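Local coordinates for uncharacterized protein 4E10_S0_1Z6NA_001 (T18) (Artificial gene, PDB 3LEF) that serves as a computationally designed scaffold on a thioredoxin-like framework, made to present the HIV 4E10 epitope and elicit antibodies specific for it, at residues Ala30-Lys35 with Gly149-Ala154. Numbering follows the deposited sequence.
Sequences ARFRQK and GHLEHA
Phe-32, midway along helix 23-39, lies nearest Leu-151 in the opening turn of helix 151-163, their CA atoms 7.9 Å apart, and no hydrogen bond joins the two segments. This is helix-to-helix packing in a thioredoxin-like fold, bringing a helix from the N-terminal part of the chain against the start of the last one. Leu-151 is the residue on its side that makes the side-chain contacts. With CG anti to its own carbonyl carbon (chi1 -70°), its forked end extends to the other helix and the two methyls divide the work. CD2 comes to 4.3 Å from Phe-32 CB and approaches the phenyl ring obliquely. Both side chains also touch Ile-71, so helix 67-82 borders the contact through that residue. The other methyl, CD1, sits against the helix backbone at the Phe-32 carbonyl and beside the Lys-35 side chain, about one turn on. The lysine chain sets off with CG anti to its backbone N (chi1 -159°) and stays extended to its end, where NZ hydrogen-bonds Trp-147 O, tying helix 23-39 to the chain just ahead of Gly-149. Its CB lies 4.1 Å from Leu-151 CD1, and that same methyl rests 3.6 Å from Phe-32 O.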
loop_
_atom_site.group_PDB
_atom_site.type_symbol
_atom_site.label_atom_id
_atom_site.label_comp_id
_atom_site.label_asym_id
_atom_site.label_seq_id
_atom_site.Cartn_x
_atom_site.Cartn_y
_atom_site.Cartn_z
ATOM N N ALA A 30 -10.577 9.406 13.040
ATOM C CA ALA A 30 -11.839 9.936 13.557
ATOM C C ALA A 30 -11.606 10.986 14.631
ATOM O O ALA A 30 -12.350 11.935 14.742
ATOM C CB ALA A 30 -12.702 8.812 14.110
ATOM N N ARG A 31 -10.550 10.816 15.411
ATOM C CA ARG A 31 -10.235 11.717 16.515
ATOM C C ARG A 31 -9.748 13.073 15.999
ATOM O O ARG A 31 -10.149 14.127 16.495
ATOM C CB ARG A 31 -9.153 11.073 17.388
ATOM C CG ARG A 31 -9.399 11.163 18.868
ATOM C CD ARG A 31 -8.735 10.011 19.615
ATOM N NE ARG A 31 -7.337 9.796 19.226
ATOM C CZ ARG A 31 -6.797 8.611 18.946
ATOM N NH1 ARG A 31 -7.525 7.498 19.009
ATOM N NH2 ARG A 31 -5.514 8.538 18.611
ATOM N N PHE A 32 -8.862 13.039 15.011
ATOM C CA PHE A 32 -8.330 14.273 14.437
ATOM C C PHE A 32 -9.398 15.013 13.633
ATOM O O PHE A 32 -9.437 16.244 13.627
ATOM C CB PHE A 32 -7.078 13.978 13.608
ATOM C CG PHE A 32 -5.966 13.431 14.432
ATOM C CD1 PHE A 32 -5.577 12.108 14.313
ATOM C CD2 PHE A 32 -5.348 14.223 15.387
ATOM C CE1 PHE A 32 -4.582 11.596 15.093
ATOM C CE2 PHE A 32 -4.355 13.710 16.166
ATOM C CZ PHE A 32 -3.972 12.384 16.019
ATOM N N ARG A 33 -10.270 14.252 12.982
ATOM C CA ARG A 33 -11.405 14.823 12.258
ATOM C C ARG A 33 -12.347 15.586 13.203
ATOM O O ARG A 33 -12.679 16.735 12.945
ATOM C CB ARG A 33 -12.166 13.716 11.526
ATOM C CG ARG A 33 -12.912 14.193 10.285
ATOM C CD ARG A 33 -14.104 13.307 9.977
ATOM N NE ARG A 33 -13.699 11.974 9.550
ATOM C CZ ARG A 33 -13.997 10.833 10.176
ATOM N NH1 ARG A 33 -14.737 10.821 11.286
ATOM N NH2 ARG A 33 -13.556 9.685 9.669
ATOM N N GLN A 34 -12.763 14.947 14.294
ATOM C CA GLN A 34 -13.591 15.592 15.322
ATOM C C GLN A 34 -13.028 16.915 15.872
ATOM O O GLN A 34 -13.788 17.821 16.189
ATOM C CB GLN A 34 -13.837 14.639 16.500
ATOM C CG GLN A 34 -15.097 13.773 16.388
ATOM C CD GLN A 34 -16.396 14.531 16.709
ATOM O OE1 GLN A 34 -16.378 15.723 17.028
ATOM N NE2 GLN A 34 -17.528 13.834 16.606
ATOM N N LYS A 35 -11.711 17.019 15.992
ATOM C CA LYS A 35 -11.075 18.229 16.500
ATOM C C LYS A 35 -11.284 19.390 15.526
ATOM O O LYS A 35 -11.572 20.505 15.923
ATOM C CB LYS A 35 -9.576 17.975 16.722
ATOM C CG LYS A 35 -8.899 18.945 17.683
ATOM C CD LYS A 35 -7.660 18.327 18.338
ATOM C CE LYS A 35 -7.392 18.942 19.705
ATOM N NZ LYS A 35 -6.430 18.126 20.550
ATOM N N GLY A 149 -2.500 19.528 17.529
ATOM C CA GLY A 149 -2.564 20.979 17.732
ATOM C C GLY A 149 -1.977 21.786 16.584
ATOM O O GLY A 149 -1.833 23.006 16.691
ATOM N N HIS A 150 -1.634 21.107 15.488
ATOM C CA HIS A 150 -1.095 21.770 14.298
ATOM C C HIS A 150 -1.815 21.353 13.032
ATOM O O HIS A 150 -1.299 21.539 11.936
ATOM C CB HIS A 150 0.396 21.483 14.138
ATOM C CG HIS A 150 1.269 22.208 15.114
ATOM N ND1 HIS A 150 1.729 23.489 14.894
ATOM C CD2 HIS A 150 1.782 21.825 16.309
ATOM C CE1 HIS A 150 2.480 23.863 15.916
ATOM N NE2 HIS A 150 2.527 22.871 16.786
ATOM N N LEU A 151 -3.020 20.814 13.178
ATOM C CA LEU A 151 -3.802 20.335 12.042
ATOM C C LEU A 151 -4.009 21.409 10.994
ATOM O O LEU A 151 -4.021 21.142 9.789
ATOM C CB LEU A 151 -5.172 19.844 12.522
ATOM C CG LEU A 151 -5.155 18.558 13.347
ATOM C CD1 LEU A 151 -6.506 18.289 13.982
ATOM C CD2 LEU A 151 -4.748 17.400 12.463
ATOM N N GLU A 152 -4.215 22.630 11.465
ATOM C CA GLU A 152 -4.440 23.754 10.558
ATOM C C GLU A 152 -3.166 24.109 9.785
ATOM O O GLU A 152 -3.242 24.683 8.710
ATOM C CB GLU A 152 -5.016 24.979 11.298
ATOM C CG GLU A 152 -4.155 25.530 12.425
ATOM C CD GLU A 152 -4.828 26.672 13.183
ATOM O OE1 GLU A 152 -4.148 27.687 13.441
ATOM O OE2 GLU A 152 -6.030 26.556 13.515
ATOM N N HIS A 153 -1.994 23.736 10.306
ATOM C CA HIS A 153 -0.746 24.035 9.598
ATOM C C HIS A 153 -0.522 23.194 8.327
ATOM O O HIS A 153 0.108 23.675 7.388
ATOM C CB HIS A 153 0.453 23.963 10.539
ATOM C CG HIS A 153 0.476 25.062 11.556
ATOM N ND1 HIS A 153 -0.068 24.925 12.817
ATOM C CD2 HIS A 153 0.959 26.327 11.491
ATOM C CE1 HIS A 153 0.082 26.056 13.485
ATOM N NE2 HIS A 153 0.702 26.922 12.704
ATOM N N ALA A 154 -1.056 21.971 8.277
ATOM C CA ALA A 154 -0.945 21.127 7.074
ATOM C C ALA A 154 -1.717 21.752 5.928
ATOM O O ALA A 154 -1.257 21.784 4.786
ATOM C CB ALA A 154 -1.473 19.735 7.349
#